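Cellulosomal-scaffolding protein A (Clostridium thermocellum, PDB 4B9F) probably binds crystalline cellulose through this family 3a carbohydrate-binding module, holding the cellulosome scaffold and its enzymes on their substrate. Local coordinates at residues L39-T44 with Y127-A132; Y43-Q48 with A88-E93. All coordinates share one frame; numbering follows the deposited sequence.

Contact 1: L39-T44 with Y127-A132; sequences LRYYYT and YSFKSA. With CA (calcium ion), chain C.
Ser128 lays its CB over one face of the Tyr41 ring, a CH-pi contact 3.7 Å from the ring centroid and displaced toward CD1 and CE1. The Tyr41 ring is carried there by a first torsion that sets CG anti to the backbone N (chi1 180°). Beyond Ser128, Tyr41 OH passes CA of Phe129 at 3.4 Å and lies near the plane of the Phe129 ring, at its edge; the hydroxyl's polar partner is Asn8 of strand 2-8.

The same serine is hydrogen-bonded to the strand through two atoms. Its OG, beside its own backbone N, accepts the N-H of Tyr42 in a nearly straight bond, Tyr42 N to Ser128 OG 2.8 Å, while Ser128 N returns a bond to Tyr42 O at 3.0 Å. One side-chain oxygen thus takes the place that a carbonyl would fill in a regular strand pair, and OG is also hydrogen-bonded to the carbonyl of Gln140. Next to this pair the Tyr42 and Tyr127 side chains run side by side in the same direction. Their rings make an offset edge-to-face pair, the edge of Tyr127 toward the face of Tyr42, with centroids 5.7 Å apart and planes at 79°. Tyr42 OH is hydrogen-bonded to Thr142 OG1.

At the strand's end, Thr44 gives both O and OG1 to the calcium ion, which Asp46, Thr122, Asn125, Asp126 and water 1 complete. Such a loop, docked on a sheet strand beside a calcium site, belongs to the beta-sandwich of family 3 carbohydrate-binding modules.

Contact 2: Y43-Q48 with A88-E93; sequences YTVDGQ and ADTYLE. With CA (calcium ion), chain C.
A classic beta bulge, in which Asp89 and Thr90 both face Tyr43, joins the strand pair to the calcium-binding turn. Tyr43 O takes two N-H groups: Thr90 N (3.1 Å) nearly in line with the carbonyl, and Asp89 N from above the carbonyl plane at 2.9 Å. Tyr43 N completes the antiparallel hydrogen-bonded pair by donating to Thr90 O. With CG between its backbone N and carbonyl carbon (chi1 66°), the Tyr43 ring turns across Thr90, whose CB lies over one face toward the rim; Thr90 CG2 is 3.5 Å from Tyr43 OH.

The Asp89 carboxylate crosses Thr44 and Val45 at about a right angle. Asp89 OD1 accepts Val45 N on the syn side at 3.0 Å and Thr90 OG1 on the anti side at 2.7 Å, the latter 24° out of the carboxylate plane, a double grip that fixes its rotation. Asp89 OD2 receives a bond from water 2, which accepts Asp46 N. The same turn adds both carboxylate oxygens of Asp46 to the calcium ion, OD2 at 2.4 Å and OD1 at 2.8 Å.

Strand 88-96 lies between strands 74-85 and 37-43, while the Tyr43 ring meets Phe113 of strand 106-115 and its hydroxyl bonds Gln51 of strand 51-61, in the opposing sheet.

Overall arrangement
From the N terminus the chain passes through strands 2-8 and 20-26 to strand 37-43, where both contacts begin; they share Tyr43 and Thr44. Contact 2 closes the shorter excursion, through strands 51-61, 67-69 and 74-85 and back to strand 88-96. Contact 1 closes the longer one, after strands 106-115 and 121-122, so contact 2 nests inside it. Strand 88-96 pairs with strand 37-43 in the five-stranded sheet, and residues 127-129 of the loop after strand 121-122 pack on strand 37-43 before the chain enters strand 136-137 of the six-stranded sheet. Both contacts reach the calcium ion, which joins the turn after strand 37-43 to residues 122-126.

Contact 1: L39-T44 with Y127-A132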
ATOM      1  N   LEU A  39       5.270   0.657  -2.921  1.00  8.74           N
ATOM      2  CA  LEU A  39       4.644  -0.397  -2.138  1.00  8.22           C
ATOM      3  C   LEU A  39       3.703  -1.165  -3.049  1.00  8.29           C
ATOM      4  O   LEU A  39       3.025  -0.562  -3.893  1.00  9.76           O
ATOM      5  CB  LEU A  39       3.838   0.216  -0.986  1.00  9.21           C
ATOM      6  CG  LEU A  39       4.604   1.196  -0.094  1.00 10.94           C
ATOM      7  CD1 LEU A  39       3.651   1.895   0.886  1.00 11.50           C
ATOM      8  CD2 LEU A  39       5.705   0.499   0.664  1.00 13.74           C
ATOM      9  N   ARG A  40       3.630  -2.484  -2.881  1.00  8.66           N
ATOM     10  CA  ARG A  40       2.755  -3.284  -3.730  1.00  8.64           C
ATOM     11  C   ARG A  40       1.742  -4.062  -2.915  1.00  8.18           C
ATOM     12  O   ARG A  40       2.086  -4.699  -1.907  1.00  9.28           O
ATOM     13  CB  ARG A  40       3.560  -4.260  -4.598  1.00  8.41           C
ATOM     14  CG  ARG A  40       4.515  -3.599  -5.535  1.00  9.95           C
ATOM     15  CD  ARG A  40       5.210  -4.593  -6.445  1.00  9.70           C
ATOM     16  NE  ARG A  40       6.219  -3.899  -7.229  1.00  9.85           N
ATOM     17  CZ  ARG A  40       7.084  -4.492  -8.040  1.00 10.04           C
ATOM     18  NH1 ARG A  40       7.053  -5.810  -8.210  1.00 10.55           N
ATOM     19  NH2 ARG A  40       7.977  -3.759  -8.693  1.00 12.17           N
ATOM     20  N   TYR A  41       0.487  -3.992  -3.369  1.00  9.15           N
ATOM     21  CA  TYR A  41      -0.618  -4.763  -2.824  1.00  8.81           C
ATOM     22  C   TYR A  41      -1.154  -5.671  -3.936  1.00  7.81           C
ATOM     23  O   TYR A  41      -1.696  -5.184  -4.926  1.00  8.54           O
ATOM     24  CB  TYR A  41      -1.719  -3.820  -2.307  1.00  8.58           C
ATOM     25  CG  TYR A  41      -2.893  -4.579  -1.736  1.00  8.39           C
ATOM     26  CD1 TYR A  41      -2.881  -5.018  -0.418  1.00  9.03           C
ATOM     27  CD2 TYR A  41      -4.006  -4.895  -2.520  1.00  9.77           C
ATOM     28  CE1 TYR A  41      -3.935  -5.740   0.111  1.00  9.34           C
ATOM     29  CE2 TYR A  41      -5.067  -5.617  -1.997  1.00  9.45           C
ATOM     30  CZ  TYR A  41      -5.022  -6.034  -0.679  1.00  9.38           C
ATOM     31  OH  TYR A  41      -6.044  -6.759  -0.126  1.00 10.78           O
ATOM     32  N   TYR A  42      -0.991  -6.984  -3.763  1.00  8.60           N
ATOM     33  CA  TYR A  42      -1.317  -7.950  -4.805  1.00  9.41           C
ATOM     34  C   TYR A  42      -2.701  -8.544  -4.615  1.00  8.77           C
ATOM     35  O   TYR A  42      -3.092  -8.908  -3.500  1.00  9.51           O
ATOM     36  CB  TYR A  42      -0.310  -9.097  -4.786  1.00  9.84           C
ATOM     37  CG  TYR A  42       1.139  -8.699  -4.857  1.00  9.09           C
ATOM     38  CD1 TYR A  42       1.766  -8.509  -6.086  1.00  9.44           C
ATOM     39  CD2 TYR A  42       1.908  -8.587  -3.699  1.00  8.96           C
ATOM     40  CE1 TYR A  42       3.116  -8.189  -6.159  1.00  9.15           C
ATOM     41  CE2 TYR A  42       3.262  -8.259  -3.761  1.00  9.78           C
ATOM     42  CZ  TYR A  42       3.854  -8.068  -4.997  1.00  8.72           C
ATOM     43  OH  TYR A  42       5.197  -7.773  -5.057  1.00  9.76           O
ATOM     44  N   TYR A  43      -3.433  -8.692  -5.710  1.00  9.39           N
ATOM     45  CA  TYR A  43      -4.792  -9.195  -5.634  1.00  8.39           C
ATOM     46  C   TYR A  43      -5.249  -9.727  -6.984  1.00  8.89           C
ATOM     47  O   TYR A  43      -4.523  -9.646  -7.974  1.00  9.92           O
ATOM     48  CB  TYR A  43      -5.730  -8.075  -5.143  1.00 10.06           C
ATOM     49  CG  TYR A  43      -5.873  -6.903  -6.102  1.00  8.72           C
ATOM     50  CD1 TYR A  43      -4.874  -5.937  -6.214  1.00  9.26           C
ATOM     51  CD2 TYR A  43      -7.009  -6.764  -6.890  1.00 10.07           C
ATOM     52  CE1 TYR A  43      -5.000  -4.863  -7.097  1.00  9.25           C
ATOM     53  CE2 TYR A  43      -7.145  -5.701  -7.775  1.00  9.59           C
ATOM     54  CZ  TYR A  43      -6.141  -4.749  -7.871  1.00  9.41           C
ATOM     55  OH  TYR A  43      -6.266  -3.685  -8.733  1.00 10.74           O
ATOM     56  N   THR A  44      -6.451 -10.295  -7.006  1.00 10.00           N
ATOM     57  CA  THR A  44      -7.079 -10.706  -8.250  1.00 10.67           C
ATOM     58  C   THR A  44      -8.230  -9.755  -8.544  1.00 10.33           C
ATOM     59  O   THR A  44      -9.095  -9.527  -7.697  1.00 10.71           O
ATOM     60  CB  THR A  44      -7.610 -12.148  -8.176  1.00 10.86           C
ATOM     61  OG1 THR A  44      -8.353 -12.319  -6.960  1.00 10.87           O
ATOM     62  CG2 THR A  44      -6.467 -13.143  -8.209  1.00 12.78           C
ATOM     63  N   TYR A 127      -3.859 -12.290  -2.673  1.00  9.49           N
ATOM     64  CA  TYR A 127      -2.631 -12.634  -1.952  1.00 10.06           C
ATOM     65  C   TYR A 127      -2.314 -11.704  -0.776  1.00  9.67           C
ATOM     66  O   TYR A 127      -1.959 -12.168   0.307  1.00 10.48           O
ATOM     67  CB  TYR A 127      -1.480 -12.635  -2.951  1.00  9.99           C
ATOM     68  CG  TYR A 127      -0.079 -12.908  -2.422  1.00  9.75           C
ATOM     69  CD1 TYR A 127       0.363 -14.208  -2.195  1.00 11.39           C
ATOM     70  CD2 TYR A 127       0.834 -11.871  -2.237  1.00 12.31           C
ATOM     71  CE1 TYR A 127       1.659 -14.459  -1.772  1.00 11.76           C
ATOM     72  CE2 TYR A 127       2.142 -12.119  -1.812  1.00 11.03           C
ATOM     73  CZ  TYR A 127       2.538 -13.417  -1.575  1.00 11.39           C
ATOM     74  OH  TYR A 127       3.835 -13.680  -1.186  1.00 12.80           O
ATOM     75  N   SER A 128      -2.445 -10.396  -0.977  1.00  9.32           N
ATOM     76  CA  SER A 128      -2.025  -9.449   0.053  1.00  9.56           C
ATOM     77  C   SER A 128      -3.059  -9.185   1.148  1.00  9.81           C
ATOM     78  O   SER A 128      -2.748  -8.533   2.139  1.00 10.38           O
ATOM     79  CB  SER A 128      -1.623  -8.115  -0.564  1.00 10.04           C
ATOM     80  OG  SER A 128      -0.453  -8.249  -1.356  1.00  9.90           O
ATOM     81  N   PHE A 129      -4.286  -9.667   0.974  1.00  9.88           N
ATOM     82  CA  PHE A 129      -5.353  -9.336   1.909  1.00  9.95           C
ATOM     83  C   PHE A 129      -5.025  -9.830   3.313  1.00 10.36           C
ATOM     84  O   PHE A 129      -4.609 -10.977   3.487  1.00 12.35           O
ATOM     85  CB  PHE A 129      -6.666  -9.956   1.434  1.00 11.55           C
ATOM     86  CG  PHE A 129      -7.811  -9.754   2.391  1.00 11.21           C
ATOM     87  CD1 PHE A 129      -8.480  -8.545   2.452  1.00 11.01           C
ATOM     88  CD2 PHE A 129      -8.212 -10.777   3.229  1.00 15.30           C
ATOM     89  CE1 PHE A 129      -9.540  -8.359   3.335  1.00 11.27           C
ATOM     90  CE2 PHE A 129      -9.268 -10.599   4.111  1.00 16.39           C
ATOM     91  CZ  PHE A 129      -9.928  -9.385   4.162  1.00 14.96           C
ATOM     92  N   LYS A 130      -5.214  -8.957   4.300  1.00 10.67           N
ATOM     93  CA  LYS A 130      -4.963  -9.292   5.699  1.00 11.47           C
ATOM     94  C   LYS A 130      -5.993  -8.602   6.583  1.00 12.75           C
ATOM     95  O   LYS A 130      -5.952  -7.384   6.768  1.00 13.88           O
ATOM     96  CB  LYS A 130      -3.566  -8.828   6.107  1.00 13.93           C
ATOM     97  CG  LYS A 130      -3.158  -9.196   7.527  1.00 16.48           C
ATOM     98  CD  LYS A 130      -3.251 -10.694   7.750  1.00 24.01           C
ATOM     99  CE  LYS A 130      -2.685 -11.097   9.102  1.00 33.41           C
ATOM    100  NZ  LYS A 130      -2.900 -12.547   9.360  1.00 37.75           N
ATOM    101  N   SER A 131      -6.920  -9.376   7.128  1.00 15.98           N
ATOM    102  CA  SER A 131      -7.868  -8.828   8.075  1.00 20.04           C
ATOM    103  C   SER A 131      -7.206  -8.800   9.442  1.00 20.99           C
ATOM    104  O   SER A 131      -6.691  -9.812   9.919  1.00 23.70           O
ATOM    105  CB  SER A 131      -9.146  -9.660   8.116  1.00 26.39           C
ATOM    106  OG  SER A 131     -10.061  -9.104   9.045  1.00 29.77           O
ATOM    107  N   ALA A 132      -7.214  -7.633  10.066  1.00 24.39           N
ATOM    108  CA  ALA A 132      -6.655  -7.466  11.394  1.00 24.08           C
ATOM    109  C   ALA A 132      -7.316  -6.233  11.966  1.00 28.18           C
ATOM    110  O   ALA A 132      -7.858  -5.413  11.223  1.00 31.99           O
ATOM    111  CB  ALA A 132      -5.142  -7.285  11.326  1.00 23.03           C
TER
HETATM  112 CA    CA C 153     -10.078 -10.885  -5.892  1.00 10.56          CA
HETATM  113  O   HOH W   1     -10.234  -8.503  -5.164  1.00 10.92           O

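Contact 2: Y43-Q48 with A88-E93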
ATOM      1  N   TYR A  43      -3.433  -8.692  -5.710  1.00  9.39           N
ATOM      2  CA  TYR A  43      -4.792  -9.195  -5.634  1.00  8.39           C
ATOM      3  C   TYR A  43      -5.249  -9.727  -6.984  1.00  8.89           C
ATOM      4  O   TYR A  43      -4.523  -9.646  -7.974  1.00  9.92           O
ATOM      5  CB  TYR A  43      -5.730  -8.075  -5.143  1.00 10.06           C
ATOM      6  CG  TYR A  43      -5.873  -6.903  -6.102  1.00  8.72           C
ATOM      7  CD1 TYR A  43      -4.874  -5.937  -6.214  1.00  9.26           C
ATOM      8  CD2 TYR A  43      -7.009  -6.764  -6.890  1.00 10.07           C
ATOM      9  CE1 TYR A  43      -5.000  -4.863  -7.097  1.00  9.25           C
ATOM     10  CE2 TYR A  43      -7.145  -5.701  -7.775  1.00  9.59           C
ATOM     11  CZ  TYR A  43      -6.141  -4.749  -7.871  1.00  9.41           C
ATOM     12  OH  TYR A  43      -6.266  -3.685  -8.733  1.00 10.74           O
ATOM     13  N   THR A  44      -6.451 -10.295  -7.006  1.00 10.00           N
ATOM     14  CA  THR A  44      -7.079 -10.706  -8.250  1.00 10.67           C
ATOM     15  C   THR A  44      -8.230  -9.755  -8.544  1.00 10.33           C
ATOM     16  O   THR A  44      -9.095  -9.527  -7.697  1.00 10.71           O
ATOM     17  CB  THR A  44      -7.610 -12.148  -8.176  1.00 10.86           C
ATOM     18  OG1 THR A  44      -8.353 -12.319  -6.960  1.00 10.87           O
ATOM     19  CG2 THR A  44      -6.467 -13.143  -8.209  1.00 12.78           C
ATOM     20  N   VAL A  45      -8.243  -9.203  -9.750  1.00 11.14           N
ATOM     21  CA  VAL A  45      -9.191  -8.148 -10.094  1.00 11.49           C
ATOM     22  C   VAL A  45     -10.653  -8.621 -10.187  1.00 11.55           C
ATOM     23  O   VAL A  45     -11.565  -7.818 -10.014  1.00 11.96           O
ATOM     24  CB  VAL A  45      -8.732  -7.421 -11.389  1.00 11.71           C
ATOM     25  CG1 VAL A  45      -8.810  -8.349 -12.600  1.00 12.19           C
ATOM     26  CG2 VAL A  45      -9.521  -6.134 -11.620  1.00 11.84           C
ATOM     27  N   ASP A  46     -10.862  -9.914 -10.441  1.00 12.21           N
ATOM     28  CA  ASP A  46     -12.203 -10.511 -10.536  1.00 12.64           C
ATOM     29  C   ASP A  46     -13.060  -9.840 -11.612  1.00 12.30           C
ATOM     30  O   ASP A  46     -14.159  -9.349 -11.332  1.00 13.62           O
ATOM     31  CB  ASP A  46     -12.940 -10.466  -9.190  1.00 13.59           C
ATOM     32  CG  ASP A  46     -12.072 -10.916  -8.026  1.00 15.22           C
ATOM     33  OD1 ASP A  46     -11.373 -11.950  -8.134  1.00 15.24           O
ATOM     34  OD2 ASP A  46     -12.079 -10.222  -6.995  1.00 13.88           O
ATOM     35  N   GLY A  47     -12.556  -9.835 -12.842  1.00 12.56           N
ATOM     36  CA  GLY A  47     -13.221  -9.169 -13.945  1.00 14.06           C
ATOM     37  C   GLY A  47     -12.514  -7.866 -14.229  1.00 13.69           C
ATOM     38  O   GLY A  47     -12.685  -6.892 -13.500  1.00 14.31           O
ATOM     39  N   GLN A  48     -11.694  -7.854 -15.275  1.00 14.88           N
ATOM     40  CA  GLN A  48     -10.893  -6.682 -15.586  1.00 13.72           C
ATOM     41  C   GLN A  48     -11.776  -5.482 -15.930  1.00 13.87           C
ATOM     42  O   GLN A  48     -12.666  -5.575 -16.782  1.00 15.31           O
ATOM     43  CB  GLN A  48      -9.926  -6.981 -16.732  1.00 16.46           C
ATOM     44  CG  GLN A  48      -9.146  -5.764 -17.214  1.00 16.29           C
ATOM     45  CD  GLN A  48      -8.176  -5.238 -16.165  1.00 15.59           C
ATOM     46  OE1 GLN A  48      -7.619  -6.002 -15.376  1.00 17.44           O
ATOM     47  NE2 GLN A  48      -7.964  -3.923 -16.157  1.00 18.58           N
ATOM     48  N   ALA A  88      -3.128 -13.787  -7.299  1.00 10.99           N
ATOM     49  CA  ALA A  88      -2.561 -12.515  -7.728  1.00 11.23           C
ATOM     50  C   ALA A  88      -2.501 -12.409  -9.236  1.00 10.31           C
ATOM     51  O   ALA A  88      -1.789 -13.182  -9.889  1.00 12.26           O
ATOM     52  CB  ALA A  88      -1.163 -12.306  -7.118  1.00 13.31           C
ATOM     53  N   ASP A  89      -3.231 -11.448  -9.799  1.00  9.76           N
ATOM     54  CA  ASP A  89      -3.074 -11.120 -11.213  1.00  9.71           C
ATOM     55  C   ASP A  89      -2.770  -9.652 -11.453  1.00  9.24           C
ATOM     56  O   ASP A  89      -2.483  -9.256 -12.583  1.00 10.62           O
ATOM     57  CB  ASP A  89      -4.270 -11.580 -12.078  1.00 12.26           C
ATOM     58  CG  ASP A  89      -5.615 -11.021 -11.621  1.00 13.40           C
ATOM     59  OD1 ASP A  89      -5.715  -9.851 -11.191  1.00 11.99           O
ATOM     60  OD2 ASP A  89      -6.596 -11.774 -11.724  1.00 18.59           O
ATOM     61  N   THR A  90      -2.812  -8.861 -10.383  1.00  9.83           N
ATOM     62  CA  THR A  90      -2.639  -7.422 -10.454  1.00  9.94           C
ATOM     63  C   THR A  90      -1.978  -6.976  -9.167  1.00  9.60           C
ATOM     64  O   THR A  90      -2.151  -7.615  -8.128  1.00  9.92           O
ATOM     65  CB  THR A  90      -4.032  -6.727 -10.546  1.00 12.10           C
ATOM     66  OG1 THR A  90      -4.792  -7.303 -11.619  1.00 12.47           O
ATOM     67  CG2 THR A  90      -3.906  -5.219 -10.768  1.00 12.93           C
ATOM     68  N   TYR A  91      -1.230  -5.883  -9.211  1.00  8.43           N
ATOM     69  CA  TYR A  91      -0.972  -5.162  -7.972  1.00  8.63           C
ATOM     70  C   TYR A  91      -1.256  -3.688  -8.088  1.00  8.67           C
ATOM     71  O   TYR A  91      -1.097  -3.078  -9.152  1.00  9.90           O
ATOM     72  CB  TYR A  91       0.440  -5.403  -7.415  1.00  8.15           C
ATOM     73  CG  TYR A  91       1.607  -5.031  -8.304  1.00  9.86           C
ATOM     74  CD1 TYR A  91       2.191  -3.768  -8.234  1.00 10.51           C
ATOM     75  CD2 TYR A  91       2.178  -5.972  -9.154  1.00 10.23           C
ATOM     76  CE1 TYR A  91       3.298  -3.439  -9.032  1.00 10.76           C
ATOM     77  CE2 TYR A  91       3.276  -5.654  -9.943  1.00 11.10           C
ATOM     78  CZ  TYR A  91       3.833  -4.395  -9.874  1.00 10.92           C
ATOM     79  OH  TYR A  91       4.929  -4.094 -10.654  1.00 12.19           O
ATOM     80  N   LEU A  92      -1.725  -3.129  -6.982  1.00  8.65           N
ATOM     81  CA  LEU A  92      -1.687  -1.696  -6.802  1.00  8.34           C
ATOM     82  C   LEU A  92      -0.271  -1.335  -6.391  1.00  8.30           C
ATOM     83  O   LEU A  92       0.300  -1.939  -5.471  1.00  8.91           O
ATOM     84  CB  LEU A  92      -2.661  -1.286  -5.702  1.00  8.51           C
ATOM     85  CG  LEU A  92      -2.488   0.126  -5.136  1.00  8.91           C
ATOM     86  CD1 LEU A  92      -2.970   1.174  -6.132  1.00 10.42           C
ATOM     87  CD2 LEU A  92      -3.218   0.282  -3.808  1.00 10.84           C
ATOM     88  N   GLU A  93       0.315  -0.379  -7.098  1.00  8.12           N
ATOM     89  CA  GLU A  93       1.594   0.174  -6.709  1.00  8.69           C
ATOM     90  C   GLU A  93       1.376   1.563  -6.158  1.00  8.39           C
ATOM     91  O   GLU A  93       0.855   2.440  -6.863  1.00  9.09           O
ATOM     92  CB  GLU A  93       2.541   0.250  -7.896  1.00 10.39           C
ATOM     93  CG  GLU A  93       3.925   0.720  -7.490  1.00 12.65           C
ATOM     94  CD  GLU A  93       4.729   1.270  -8.647  1.00 18.70           C
ATOM     95  OE1 GLU A  93       4.388   2.371  -9.141  1.00 21.70           O
ATOM     96  OE2 GLU A  93       5.705   0.606  -9.053  1.00 17.59           O
TER
HETATM   97 CA    CA C 153     -10.078 -10.885  -5.892  1.00 10.56          CA
HETATM   98  O   HOH W   2      -9.195 -11.999 -11.439  1.00 13.20           O
HETATM   99  O   HOH W   3      -6.211  -5.245 -13.066  1.00 17.20           O
HETATM  100  O   HOH W   1     -10.234  -8.503  -5.164  1.00 10.92           O